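Local coordinates for protein (R)-specific enoyl-CoA hydratase (Pseudomonas aeruginosa, PDB 5CPG) that catalyses the reversible, (R)-specific hydration of trans-2-enoyl-CoA to (R)-3-hydroxyacyl-CoA as a MaoC-family hydratase of the hotdog fold, at residues I6-L11 with I135-E140; Q15-T20 with T73-P78; V101-L106 with M116-F121; Q29-V34 with H59-G64; L87-P92 with Q127-E132. All coordinates share one frame; numbering follows the deposited sequence.

Contact 1: residues I6-L11 with I135-E140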
# COMPACT_ATOMS: atom_id res chain seq x y z
N ILE A 6 -12.61 -10.23 15.71
CA ILE A 6 -12.09 -10.67 16.99
C ILE A 6 -11.80 -9.41 17.82
O ILE A 6 -10.76 -8.74 17.63
CB ILE A 6 -10.82 -11.51 16.83
CG1 ILE A 6 -10.98 -12.60 15.76
CG2 ILE A 6 -10.35 -12.10 18.19
CD1 ILE A 6 -12.05 -13.61 16.06
N PRO A 7 -12.71 -9.06 18.75
CA PRO A 7 -12.57 -7.85 19.56
C PRO A 7 -11.38 -7.93 20.49
O PRO A 7 -10.84 -9.01 20.72
CB PRO A 7 -13.88 -7.80 20.37
CG PRO A 7 -14.80 -8.76 19.68
CD PRO A 7 -13.93 -9.81 19.09
N TYR A 8 -10.98 -6.77 21.01
CA TYR A 8 -9.81 -6.65 21.87
C TYR A 8 -9.77 -7.67 23.02
O TYR A 8 -8.75 -8.29 23.25
CB TYR A 8 -9.75 -5.23 22.43
CG TYR A 8 -8.54 -4.91 23.27
CD1 TYR A 8 -7.32 -4.55 22.69
CD2 TYR A 8 -8.62 -4.93 24.65
CE1 TYR A 8 -6.21 -4.22 23.48
CE2 TYR A 8 -7.53 -4.61 25.44
CZ TYR A 8 -6.34 -4.27 24.86
OH TYR A 8 -5.27 -3.95 25.65
N ALA A 9 -10.90 -7.88 23.68
CA ALA A 9 -10.94 -8.80 24.82
C ALA A 9 -10.64 -10.24 24.41
O ALA A 9 -10.05 -10.99 25.19
CB ALA A 9 -12.27 -8.72 25.50
N GLU A 10 -11.01 -10.62 23.19
CA GLU A 10 -10.77 -11.98 22.73
C GLU A 10 -9.39 -12.17 22.14
O GLU A 10 -8.88 -13.28 22.08
CB GLU A 10 -11.84 -12.38 21.71
CG GLU A 10 -13.25 -12.15 22.20
CD GLU A 10 -14.32 -12.53 21.20
OE1 GLU A 10 -14.03 -13.30 20.25
OE2 GLU A 10 -15.47 -12.03 21.36
N LEU A 11 -8.75 -11.11 21.67
CA LEU A 11 -7.39 -11.24 21.15
C LEU A 11 -6.43 -11.73 22.23
O LEU A 11 -6.57 -11.32 23.37
CB LEU A 11 -6.90 -9.89 20.62
CG LEU A 11 -7.59 -9.44 19.35
CD1 LEU A 11 -7.15 -8.00 19.06
CD2 LEU A 11 -7.15 -10.35 18.25
N ILE A 135 -2.53 -0.90 15.67
CA ILE A 135 -3.96 -0.74 15.41
C ILE A 135 -4.72 -0.48 16.70
O ILE A 135 -4.23 -0.74 17.79
CB ILE A 135 -4.54 -2.01 14.72
CG1 ILE A 135 -4.33 -3.21 15.65
CG2 ILE A 135 -3.85 -2.20 13.33
CD1 ILE A 135 -4.90 -4.55 15.14
N MET A 136 -5.94 0.02 16.56
CA MET A 136 -6.92 -0.03 17.64
C MET A 136 -7.90 -1.13 17.31
O MET A 136 -8.61 -1.07 16.29
CB MET A 136 -7.62 1.33 17.81
CG MET A 136 -8.61 1.33 18.98
SD MET A 136 -9.22 2.99 19.27
CE MET A 136 -7.68 3.86 19.23
N ALA A 137 -7.94 -2.16 18.15
CA ALA A 137 -8.79 -3.29 17.84
C ALA A 137 -10.23 -2.94 18.19
O ALA A 137 -10.46 -2.00 18.97
CB ALA A 137 -8.32 -4.55 18.64
N PRO A 138 -11.19 -3.67 17.63
CA PRO A 138 -12.61 -3.37 17.86
C PRO A 138 -12.97 -3.62 19.31
O PRO A 138 -12.46 -4.57 19.89
CB PRO A 138 -13.34 -4.37 16.95
CG PRO A 138 -12.32 -4.85 15.98
CD PRO A 138 -11.00 -4.79 16.69
N GLU A 139 -13.79 -2.75 19.89
CA GLU A 139 -14.28 -2.95 21.26
C GLU A 139 -15.35 -4.03 21.31
O GLU A 139 -15.35 -4.85 22.22
CB GLU A 139 -14.83 -1.64 21.82
CG GLU A 139 -15.43 -1.75 23.22
CD GLU A 139 -14.40 -1.95 24.32
OE1 GLU A 139 -13.77 -0.96 24.76
OE2 GLU A 139 -14.22 -3.11 24.77
N GLU A 140 -16.24 -4.07 20.33
CA GLU A 140 -17.39 -4.98 20.38
C GLU A 140 -17.38 -6.01 19.26
O GLU A 140 -16.75 -5.82 18.20
CB GLU A 140 -18.69 -4.19 20.33
CG GLU A 140 -18.99 -3.59 18.96
CD GLU A 140 -18.20 -2.31 18.67
OE1 GLU A 140 -17.35 -1.91 19.50
OE2 GLU A 140 -18.43 -1.72 17.59
O HOH W 1 -13.21 -5.90 23.45
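P7 lies against the backbone of P138, E139 and E140, while Y8 and L11 close over the methyl of A137. I6 opens the contact modestly: its carbonyl O sits 4.1 Å from CD of P138. P7 covers more of the other segment; its CB lies 3.6 Å from P138 O and near E139 O, and its CG reaches the carbonyl of E140. At Y8 comes the one direct hydrogen bond, from Y8 N to P138 O, 2.9 Å long and close to straight at 163°, the N-H meeting the oxygen nearly along the C=O axis. CG of Y8 is anti to the backbone N (chi1 -176°); the ring runs off beyond A137, whose CB lies at the ring edge, near its plane, and 4.1 Å from CB of Y8. One residue on, A9 N donates to a water that donates to E139 O, at 2.7 Å, a second and indirect backbone tie. L11 ends the walk by bringing CD1 to 3.7 Å from CB of A137. P7 O, which accepts from both E10 N and L11 N, holds the turn that carries Y8 and L11 to the same methyl. The loop 6-11 lies across the chain where it leaves strand 127-136; Y8, L11 and I135 also touch V114 of strand 113-121, and K108 of strand 98-109 bonds to the carbonyls of Y8 and L11.

Contact 2: residues Q15-T20 with T73-P78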
# COMPACT_ATOMS: atom_id res chain seq x y z
N GLN A 15 -1.62 -15.10 19.14
CA GLN A 15 -2.67 -15.46 18.19
C GLN A 15 -2.26 -15.12 16.77
O GLN A 15 -1.78 -14.02 16.52
CB GLN A 15 -3.94 -14.72 18.53
CG GLN A 15 -5.10 -15.06 17.68
CD GLN A 15 -6.38 -14.59 18.32
OE1 GLN A 15 -6.35 -13.93 19.36
NE2 GLN A 15 -7.51 -14.95 17.72
N LYS A 16 -2.46 -16.05 15.83
CA LYS A 16 -2.02 -15.83 14.45
C LYS A 16 -3.17 -15.97 13.46
O LYS A 16 -4.22 -16.54 13.78
CB LYS A 16 -0.88 -16.80 14.08
CG LYS A 16 0.43 -16.58 14.87
CD LYS A 16 1.55 -17.47 14.36
CE LYS A 16 2.88 -17.19 15.05
NZ LYS A 16 4.02 -17.98 14.43
N ALA A 17 -2.99 -15.42 12.26
CA ALA A 17 -3.95 -15.64 11.18
C ALA A 17 -3.18 -15.51 9.88
O ALA A 17 -2.07 -14.96 9.87
CB ALA A 17 -5.08 -14.66 11.21
N GLU A 18 -3.76 -16.03 8.80
CA GLU A 18 -3.11 -16.01 7.50
C GLU A 18 -4.05 -15.49 6.42
O GLU A 18 -5.27 -15.53 6.59
CB GLU A 18 -2.62 -17.41 7.11
CG GLU A 18 -1.52 -17.97 7.99
CD GLU A 18 -1.14 -19.40 7.57
OE1 GLU A 18 -1.86 -19.97 6.71
OE2 GLU A 18 -0.14 -19.92 8.09
N TYR A 19 -3.47 -15.01 5.32
CA TYR A 19 -4.26 -14.35 4.27
C TYR A 19 -3.42 -14.54 3.04
O TYR A 19 -2.25 -14.19 3.05
CB TYR A 19 -4.45 -12.86 4.61
CG TYR A 19 -5.26 -12.06 3.61
CD1 TYR A 19 -6.64 -12.20 3.55
CD2 TYR A 19 -4.64 -11.15 2.75
CE1 TYR A 19 -7.40 -11.47 2.64
CE2 TYR A 19 -5.39 -10.39 1.85
CZ TYR A 19 -6.75 -10.56 1.79
OH TYR A 19 -7.45 -9.81 0.88
N THR A 20 -3.97 -15.15 1.99
CA THR A 20 -3.11 -15.55 0.89
C THR A 20 -3.58 -14.90 -0.40
O THR A 20 -4.77 -14.62 -0.56
CB THR A 20 -3.09 -17.05 0.68
OG1 THR A 20 -4.45 -17.46 0.46
CG2 THR A 20 -2.45 -17.79 1.84
N THR A 73 -9.80 -7.56 7.42
CA THR A 73 -10.84 -8.57 7.14
C THR A 73 -10.68 -9.88 7.90
O THR A 73 -11.64 -10.67 7.94
CB THR A 73 -10.96 -8.92 5.62
OG1 THR A 73 -9.79 -9.58 5.13
CG2 THR A 73 -11.17 -7.63 4.79
N VAL A 74 -9.51 -10.11 8.50
CA VAL A 74 -9.26 -11.42 9.15
C VAL A 74 -8.93 -11.23 10.63
O VAL A 74 -9.67 -11.74 11.46
CB VAL A 74 -8.14 -12.22 8.48
CG1 VAL A 74 -7.98 -13.57 9.17
CG2 VAL A 74 -8.46 -12.45 7.00
N LEU A 75 -7.86 -10.49 10.95
CA LEU A 75 -7.47 -10.35 12.36
C LEU A 75 -6.89 -8.95 12.67
O LEU A 75 -5.81 -8.61 12.18
CB LEU A 75 -6.45 -11.42 12.73
CG LEU A 75 -5.95 -11.48 14.18
CD1 LEU A 75 -7.04 -12.03 15.09
CD2 LEU A 75 -4.61 -12.25 14.39
N PRO A 76 -7.58 -8.17 13.50
CA PRO A 76 -8.86 -8.50 14.18
C PRO A 76 -10.10 -8.41 13.31
O PRO A 76 -11.16 -8.84 13.72
CB PRO A 76 -8.94 -7.45 15.32
CG PRO A 76 -7.58 -6.81 15.36
CD PRO A 76 -7.08 -6.87 13.95
N GLY A 77 -9.99 -7.84 12.11
CA GLY A 77 -11.14 -7.81 11.23
C GLY A 77 -11.99 -6.58 11.34
O GLY A 77 -11.53 -5.52 11.78
N PRO A 78 -13.27 -6.67 10.94
CA PRO A 78 -14.11 -5.46 10.92
C PRO A 78 -14.15 -4.65 12.22
O PRO A 78 -14.27 -5.22 13.29
CB PRO A 78 -15.49 -6.02 10.58
CG PRO A 78 -15.19 -7.19 9.72
CD PRO A 78 -13.93 -7.82 10.28
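L75, V74 and A17 bury the most surface here, and the single methyl of A17 touches both of the others. CB of A17 rests 3.7 Å from CG1 of V74 and 3.8 Å from CB of L75, so the two consecutive side chains of the loop meet one small residue of strand 16-22. L75 spreads its branches along that strand: CD2 lies 4.0 Å from CB of A17 and near Q15 O, while CD1 reaches the amide end of Q15, 4.0 Å from NE2. Q15, with CG anti to the backbone N (chi1 -177°) and its chain extended, crosses L75 obliquely and lays its amide beside the leucine methyl; its OE1 is held by E12 N.

V74 divides its methyls between two strand residues. CG1, anti to the backbone N (chi1 -178°), is the branch at A17, and CG2 approaches CD1 of the Y19 ring to 3.9 Å. CE1 of the same ring passes OG1 of T73 at 3.9 Å, the two side chains crossing at about a right angle. The polar ends look elsewhere: T73 OG1 bonds to A69 O within its own helix, and Y19 OH bonds to S35 O of the second subunit. After L75 a cis peptide bond leads into P76, and the chain makes no further contact with the strand. No hydrogen bond joins the two segments. The join between strand 16-22 and the end of helix 62-73 is therefore one of apolar branches and methyls, with Q15 OE1, Y19 OH and T73 OG1 bonded to partners elsewhere.

Contact 3: residues V101-L106 with M116-F121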
# COMPACT_ATOMS: atom_id res chain seq x y z
N VAL A 101 0.36 -13.78 3.77
CA VAL A 101 0.50 -12.84 4.87
C VAL A 101 0.28 -13.59 6.17
O VAL A 101 -0.71 -14.33 6.31
CB VAL A 101 -0.51 -11.68 4.79
CG1 VAL A 101 -0.44 -10.85 6.06
CG2 VAL A 101 -0.24 -10.83 3.54
N GLU A 102 1.23 -13.45 7.07
CA GLU A 102 1.08 -14.01 8.42
C GLU A 102 0.97 -12.87 9.42
O GLU A 102 1.86 -12.03 9.48
CB GLU A 102 2.25 -14.91 8.78
CG GLU A 102 2.00 -15.53 10.17
CD GLU A 102 3.21 -16.23 10.80
OE1 GLU A 102 4.31 -15.65 10.86
OE2 GLU A 102 3.02 -17.38 11.25
N LEU A 103 -0.10 -12.85 10.18
CA LEU A 103 -0.28 -11.84 11.23
C LEU A 103 -0.03 -12.51 12.55
O LEU A 103 -0.42 -13.65 12.74
CB LEU A 103 -1.70 -11.26 11.22
CG LEU A 103 -2.16 -10.60 9.92
CD1 LEU A 103 -3.57 -10.08 10.12
CD2 LEU A 103 -1.17 -9.49 9.55
N GLU A 104 0.55 -11.78 13.50
CA GLU A 104 0.65 -12.34 14.85
C GLU A 104 0.47 -11.24 15.89
O GLU A 104 1.12 -10.21 15.78
CB GLU A 104 2.02 -12.98 15.06
CG GLU A 104 2.11 -13.67 16.44
CD GLU A 104 3.52 -14.23 16.72
OE1 GLU A 104 4.31 -14.40 15.77
OE2 GLU A 104 3.82 -14.49 17.91
N VAL A 105 -0.37 -11.47 16.90
CA VAL A 105 -0.54 -10.46 17.95
C VAL A 105 0.71 -10.42 18.84
O VAL A 105 1.09 -11.44 19.43
CB VAL A 105 -1.78 -10.74 18.82
CG1 VAL A 105 -1.81 -9.72 19.98
CG2 VAL A 105 -3.10 -10.72 17.99
N LEU A 106 1.39 -9.26 18.91
CA LEU A 106 2.65 -9.18 19.66
C LEU A 106 2.41 -8.63 21.06
O LEU A 106 2.99 -9.11 22.04
CB LEU A 106 3.69 -8.29 18.96
CG LEU A 106 4.29 -8.72 17.62
CD1 LEU A 106 5.22 -7.67 17.12
CD2 LEU A 106 5.05 -10.09 17.77
N MET A 116 0.92 -5.70 16.03
CA MET A 116 0.69 -6.91 15.23
C MET A 116 1.90 -7.12 14.37
O MET A 116 2.33 -6.17 13.67
CB MET A 116 -0.57 -6.75 14.36
CG MET A 116 -0.96 -8.00 13.62
SD MET A 116 -1.99 -9.11 14.63
CE MET A 116 -3.18 -7.90 15.17
N ALA A 117 2.51 -8.31 14.43
CA ALA A 117 3.58 -8.59 13.50
C ALA A 117 2.93 -8.84 12.13
O ALA A 117 1.85 -9.42 12.08
CB ALA A 117 4.38 -9.81 13.93
N THR A 118 3.54 -8.36 11.05
CA THR A 118 2.94 -8.48 9.71
C THR A 118 4.01 -8.98 8.76
O THR A 118 4.83 -8.22 8.28
CB THR A 118 2.34 -7.13 9.22
OG1 THR A 118 3.38 -6.15 9.16
CG2 THR A 118 1.27 -6.63 10.19
N ARG A 119 4.06 -10.30 8.52
CA ARG A 119 5.11 -10.89 7.70
C ARG A 119 4.50 -11.40 6.41
O ARG A 119 3.33 -11.82 6.42
CB ARG A 119 5.79 -12.06 8.45
CG ARG A 119 6.22 -11.68 9.89
CD ARG A 119 6.46 -12.93 10.75
NE ARG A 119 6.72 -12.55 12.16
CZ ARG A 119 6.06 -13.01 13.22
NH1 ARG A 119 5.10 -13.93 13.10
NH2 ARG A 119 6.39 -12.59 14.44
N VAL A 120 5.28 -11.40 5.34
CA VAL A 120 4.78 -11.93 4.06
C VAL A 120 5.81 -12.89 3.52
O VAL A 120 7.01 -12.59 3.47
CB VAL A 120 4.53 -10.83 2.99
CG1 VAL A 120 3.87 -11.46 1.74
CG2 VAL A 120 3.65 -9.73 3.55
N PHE A 121 5.32 -14.06 3.10
CA PHE A 121 6.17 -15.12 2.55
C PHE A 121 5.71 -15.50 1.17
O PHE A 121 4.52 -15.44 0.88
CB PHE A 121 6.13 -16.37 3.42
CG PHE A 121 6.60 -16.13 4.83
CD1 PHE A 121 5.68 -15.76 5.78
CD2 PHE A 121 7.94 -16.23 5.16
CE1 PHE A 121 6.07 -15.50 7.11
CE2 PHE A 121 8.36 -15.98 6.52
CZ PHE A 121 7.42 -15.62 7.46
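NH1 of R119 bridges the carboxylates of E102 and E104, and NH2 adds a second bond to E104. NH1 donates to E102 OE1 at 2.9 Å and to E104 OE1 at 2.8 Å; the NH2 bond, to that same E104 oxygen, is longer. NH1 meets E104 OE1 almost in line with the C-O bond, whereas it comes to E102 OE1 from above the carboxylate plane. Both oxygens lie at the guanidinium edge, near its plane, yet the carboxylates are turned steeply to it, E102 by 68° and E104 by 64°. R119, extended from CG to NE, runs beside E102, and its NH1 lies between the two carboxylates. CB of A117 sits over the guanidinium, 3.4 Å from its plane and nearer its edge than its centre.

Beneath this network the strands pair antiparallel. E102 and R119 exchange two backbone bonds, the shorter from E102 N to R119 O at 2.7 Å; E104 and A117 exchange two more. On the opposite face M116 bends at chi2 (85°), which brings SD to 3.9 Å from CG2 of V105. CD2 of L103 meets CG2 of T118 at 3.8 Å, and V101 meets V120. This mainly apolar face, where T118 OG1 is bonded to Q85, packs on helix 62-73 through L66, I67 and A70. Strands 16-22 and 127-136 flank the hairpin 98-109/113-121 in the sheet.

Contact 4: residues Q29-V34 with H59-G64; sequences QLFAAV and HGMLSG
The rings of F31 and H59 make the closest approach, neither stacked nor edge-to-face. Their planes are inclined at 43° and their centroids lie 4.9 Å apart. CD2 of F31 sits over one face of the imidazole, displaced toward its rim, and comes within 3.4 Å of H59 CG. In F31, chi1 of -167° sets CG anti to the backbone N, and the ring lies against H59, M61 and L62. A32 brings its CB to 4.0 Å from NE2 of H59.

M61 and L62 meet the phenyl ring on its CZ and CD1 side. CZ abuts CB of M61 at 3.7 Å, and CD1 lies 4.0 Å from CD1 of L62, the two side chains running antiparallel past one another.

Backbone N of L62 lies over a face of the F31 ring, closer to its edge than its middle; that N-H is already bonded to H59 O in the type I turn. No hydrogen bond crosses between the segments. NE2 of H59 donates instead to D37 O, and H42 stacks on the imidazole; D37 and H42 lie in a stretch consistent with the hydratase 2 motif, which H59 thus borders. Helix 25-35 is packed against the turn leading into helix 62-73. M61 also touches L87 and F89 of strand 81-89, while V34 meets L62 of the second subunit.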
# COMPACT_ATOMS: atom_id res chain seq x y z
N GLN A 29 -1.59 -4.97 -12.73
CA GLN A 29 -2.29 -3.90 -13.43
C GLN A 29 -3.18 -3.07 -12.47
O GLN A 29 -3.20 -1.86 -12.56
CB GLN A 29 -3.14 -4.46 -14.55
CG GLN A 29 -2.29 -5.05 -15.66
CD GLN A 29 -3.11 -5.88 -16.61
OE1 GLN A 29 -4.09 -6.52 -16.21
NE2 GLN A 29 -2.70 -5.92 -17.86
N LEU A 30 -3.90 -3.73 -11.57
CA LEU A 30 -4.74 -3.00 -10.64
C LEU A 30 -3.87 -2.12 -9.73
O LEU A 30 -4.25 -0.98 -9.41
CB LEU A 30 -5.57 -3.97 -9.77
CG LEU A 30 -6.63 -4.67 -10.61
CD1 LEU A 30 -7.14 -5.86 -9.81
CD2 LEU A 30 -7.81 -3.71 -10.97
N PHE A 31 -2.72 -2.62 -9.27
CA PHE A 31 -1.96 -1.81 -8.33
C PHE A 31 -1.38 -0.59 -9.02
O PHE A 31 -1.33 0.51 -8.43
CB PHE A 31 -0.86 -2.62 -7.65
CG PHE A 31 -0.27 -1.90 -6.47
CD1 PHE A 31 -0.84 -2.04 -5.21
CD2 PHE A 31 0.81 -1.06 -6.63
CE1 PHE A 31 -0.30 -1.33 -4.11
CE2 PHE A 31 1.33 -0.39 -5.55
CZ PHE A 31 0.78 -0.54 -4.29
N ALA A 32 -0.97 -0.76 -10.29
CA ALA A 32 -0.46 0.36 -11.09
C ALA A 32 -1.54 1.41 -11.25
O ALA A 32 -1.30 2.61 -11.13
CB ALA A 32 0.02 -0.10 -12.47
N ALA A 33 -2.75 0.94 -11.51
CA ALA A 33 -3.86 1.84 -11.78
C ALA A 33 -4.19 2.68 -10.57
O ALA A 33 -4.50 3.86 -10.70
CB ALA A 33 -5.11 1.07 -12.23
N VAL A 34 -4.16 2.08 -9.40
CA VAL A 34 -4.60 2.83 -8.24
C VAL A 34 -3.43 3.62 -7.61
O VAL A 34 -3.65 4.68 -7.01
CB VAL A 34 -5.27 1.89 -7.22
CG1 VAL A 34 -4.21 1.00 -6.54
CG2 VAL A 34 -6.08 2.76 -6.22
N HIS A 59 4.82 -4.55 -7.65
CA HIS A 59 5.22 -3.40 -6.85
C HIS A 59 5.49 -3.83 -5.43
O HIS A 59 4.72 -4.59 -4.85
CB HIS A 59 4.12 -2.34 -6.87
CG HIS A 59 3.64 -1.98 -8.25
ND1 HIS A 59 2.78 -2.78 -8.97
CD2 HIS A 59 3.84 -0.87 -8.99
CE1 HIS A 59 2.48 -2.17 -10.12
NE2 HIS A 59 3.12 -1.01 -10.15
N GLY A 60 6.58 -3.33 -4.83
CA GLY A 60 6.86 -3.71 -3.46
C GLY A 60 5.71 -3.45 -2.53
O GLY A 60 5.42 -4.27 -1.65
N MET A 61 5.03 -2.32 -2.72
CA MET A 61 3.97 -1.92 -1.82
C MET A 61 2.67 -2.73 -1.98
O MET A 61 1.75 -2.55 -1.19
CB MET A 61 3.69 -0.42 -2.00
CG MET A 61 2.70 0.23 -1.05
SD MET A 61 3.16 0.06 0.68
CE MET A 61 4.52 1.22 0.76
N LEU A 62 2.60 -3.61 -3.00
CA LEU A 62 1.48 -4.56 -3.08
C LEU A 62 1.40 -5.35 -1.75
O LEU A 62 0.31 -5.62 -1.24
CB LEU A 62 1.62 -5.49 -4.28
CG LEU A 62 0.53 -6.58 -4.43
CD1 LEU A 62 -0.84 -5.96 -4.61
CD2 LEU A 62 0.86 -7.52 -5.59
N SER A 63 2.54 -5.69 -1.14
CA SER A 63 2.46 -6.39 0.13
C SER A 63 1.84 -5.55 1.25
O SER A 63 1.19 -6.12 2.12
CB SER A 63 3.83 -6.86 0.58
OG SER A 63 4.28 -7.93 -0.24
N GLY A 64 2.04 -4.22 1.23
CA GLY A 64 1.40 -3.38 2.23
C GLY A 64 -0.10 -3.43 2.05
O GLY A 64 -0.84 -3.48 2.99

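Contact 5: residues L87-P92 with Q127-E132; sequences LRFTRP and QVVDGE
R88 and D130 form an antiparallel hydrogen-bonded pair, R88 N donating to D130 O at 2.7 Å and D130 N returning a bond to R88 O, and past the end of the strand V128 O accepts from T90 N and, weakly, from R91 N.

NH1 and NH2 of R88 each bind one E132 oxygen: NH1 to OE2 at 2.8 Å, at a nearly straight 175°, and NH2 to OE1 at 3.0 Å. Both oxygens are met on the syn side, and the two flat groups are nearly coplanar. NH2 also donates to D130 OD2 at 2.9 Å, but from above that carboxylate, whose plane stands 81° from the guanidinium. A water accepts from NE and donates to D130 OD2, so NE, NH1 and NH2 are all engaged. The bend at chi3 (-73°) turns NE toward D130.

R91 stays extended from CG to NE, and NH1 reaches a lone pair of Q127 O at 2.8 Å. On the other sheet face, L87 CD2 meets V129 CG1 at 3.8 Å, and F89 CD1 packs on V129 CG2; I67 and S63 of helix 62-73 lie against V129.

V128 and V129 share V120 as partner on strand 113-121, a classic beta bulge. L87 and R88 also pair with a strand of the second subunit, continuing the sheet across the dimer interface, an arrangement characteristic of hotdog-fold dimers.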
# COMPACT_ATOMS: atom_id res chain seq x y z
N LEU A 87 7.18 -1.36 7.25
CA LEU A 87 7.45 -2.38 6.24
C LEU A 87 8.93 -2.43 5.93
O LEU A 87 9.58 -1.39 5.68
CB LEU A 87 6.67 -2.09 4.94
CG LEU A 87 5.16 -2.08 5.12
CD1 LEU A 87 4.51 -1.41 3.88
CD2 LEU A 87 4.63 -3.50 5.24
N ARG A 88 9.48 -3.63 5.89
CA ARG A 88 10.83 -3.76 5.33
C ARG A 88 10.70 -4.73 4.16
O ARG A 88 10.16 -5.82 4.31
CB ARG A 88 11.80 -4.26 6.38
CG ARG A 88 11.90 -3.31 7.57
CD ARG A 88 12.67 -3.87 8.76
NE ARG A 88 11.96 -4.90 9.53
CZ ARG A 88 11.07 -4.65 10.49
NH1 ARG A 88 10.70 -3.40 10.81
NH2 ARG A 88 10.50 -5.65 11.15
N PHE A 89 11.19 -4.32 3.00
CA PHE A 89 11.06 -5.09 1.76
C PHE A 89 12.33 -5.93 1.56
O PHE A 89 13.40 -5.40 1.26
CB PHE A 89 10.81 -4.17 0.56
CG PHE A 89 9.62 -3.25 0.74
CD1 PHE A 89 8.32 -3.72 0.57
CD2 PHE A 89 9.82 -1.92 1.08
CE1 PHE A 89 7.23 -2.88 0.75
CE2 PHE A 89 8.76 -1.06 1.23
CZ PHE A 89 7.46 -1.52 1.10
N THR A 90 12.19 -7.22 1.78
CA THR A 90 13.34 -8.12 1.91
C THR A 90 13.72 -8.78 0.60
O THR A 90 14.89 -8.86 0.25
CB THR A 90 13.03 -9.20 2.92
OG1 THR A 90 12.55 -8.57 4.10
CG2 THR A 90 14.33 -9.99 3.27
N ARG A 91 12.70 -9.18 -0.13
CA ARG A 91 12.89 -9.87 -1.41
C ARG A 91 11.88 -9.37 -2.43
O ARG A 91 10.76 -9.06 -2.06
CB ARG A 91 12.73 -11.39 -1.25
CG ARG A 91 13.84 -12.06 -0.40
CD ARG A 91 13.56 -13.53 -0.15
NE ARG A 91 14.69 -14.21 0.52
CZ ARG A 91 14.89 -14.20 1.84
NH1 ARG A 91 14.04 -13.56 2.64
NH2 ARG A 91 15.94 -14.84 2.36
N PRO A 92 12.25 -9.36 -3.71
CA PRO A 92 11.25 -9.01 -4.73
C PRO A 92 10.18 -10.09 -4.90
O PRO A 92 10.36 -11.26 -4.53
CB PRO A 92 12.08 -8.90 -6.00
CG PRO A 92 13.23 -9.79 -5.75
CD PRO A 92 13.55 -9.70 -4.31
N GLN A 127 10.87 -15.17 3.20
CA GLN A 127 10.15 -13.95 3.61
C GLN A 127 10.40 -12.79 2.62
O GLN A 127 11.53 -12.46 2.28
CB GLN A 127 10.57 -13.56 5.04
CG GLN A 127 9.77 -12.40 5.62
CD GLN A 127 9.96 -12.27 7.13
OE1 GLN A 127 10.79 -12.95 7.70
NE2 GLN A 127 9.17 -11.42 7.76
N VAL A 128 9.33 -12.16 2.14
CA VAL A 128 9.49 -11.05 1.21
C VAL A 128 9.28 -9.69 1.88
O VAL A 128 9.82 -8.69 1.43
CB VAL A 128 8.55 -11.20 0.01
CG1 VAL A 128 8.88 -12.48 -0.74
CG2 VAL A 128 7.11 -11.21 0.43
N VAL A 129 8.56 -9.68 2.98
CA VAL A 129 8.33 -8.45 3.75
C VAL A 129 8.31 -8.78 5.23
O VAL A 129 7.74 -9.78 5.65
CB VAL A 129 6.97 -7.74 3.35
CG1 VAL A 129 6.59 -6.64 4.33
CG2 VAL A 129 7.08 -7.19 2.00
N ASP A 130 8.93 -7.90 6.02
CA ASP A 130 8.81 -7.98 7.46
C ASP A 130 8.27 -6.66 7.95
O ASP A 130 8.47 -5.62 7.32
CB ASP A 130 10.18 -8.27 8.10
CG ASP A 130 10.07 -8.68 9.53
OD1 ASP A 130 9.04 -9.28 9.91
OD2 ASP A 130 11.00 -8.35 10.30
N GLY A 131 7.61 -6.67 9.08
CA GLY A 131 7.11 -5.40 9.60
C GLY A 131 6.16 -5.56 10.75
O GLY A 131 5.90 -6.66 11.23
N GLU A 132 5.63 -4.44 11.21
CA GLU A 132 4.68 -4.49 12.29
C GLU A 132 3.63 -3.37 12.13
O GLU A 132 3.91 -2.33 11.53
CB GLU A 132 5.41 -4.38 13.65
CG GLU A 132 6.54 -3.32 13.71
CD GLU A 132 7.93 -3.76 13.11
OE1 GLU A 132 8.23 -4.97 13.01
OE2 GLU A 132 8.73 -2.85 12.75
O HOH W 2 13.33 -7.25 8.87

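In the fold
From the N terminus, the loop 6-11 enters contact 1, which is closed only when the chain leaves strand 127-136; the other four contacts all lie within that span. Contact 2 opens at strand 16-22 and closes after helix 62-73, enclosing contact 4, where helix 25-35 meets the start of that same helix. Next, contact 5 opens on strand 81-89 and encloses the hairpin of contact 3. Contacts 2, 3 and 5 fall on successive parts of one sheet: strand 16-22 bonds to 98-109, and 113-121 bonds to 127-136. Contacts 4 and 5 touch through M61 and L87, and contacts 1 and 2 through L11 and L75; the loops nest or follow in series, and none cross.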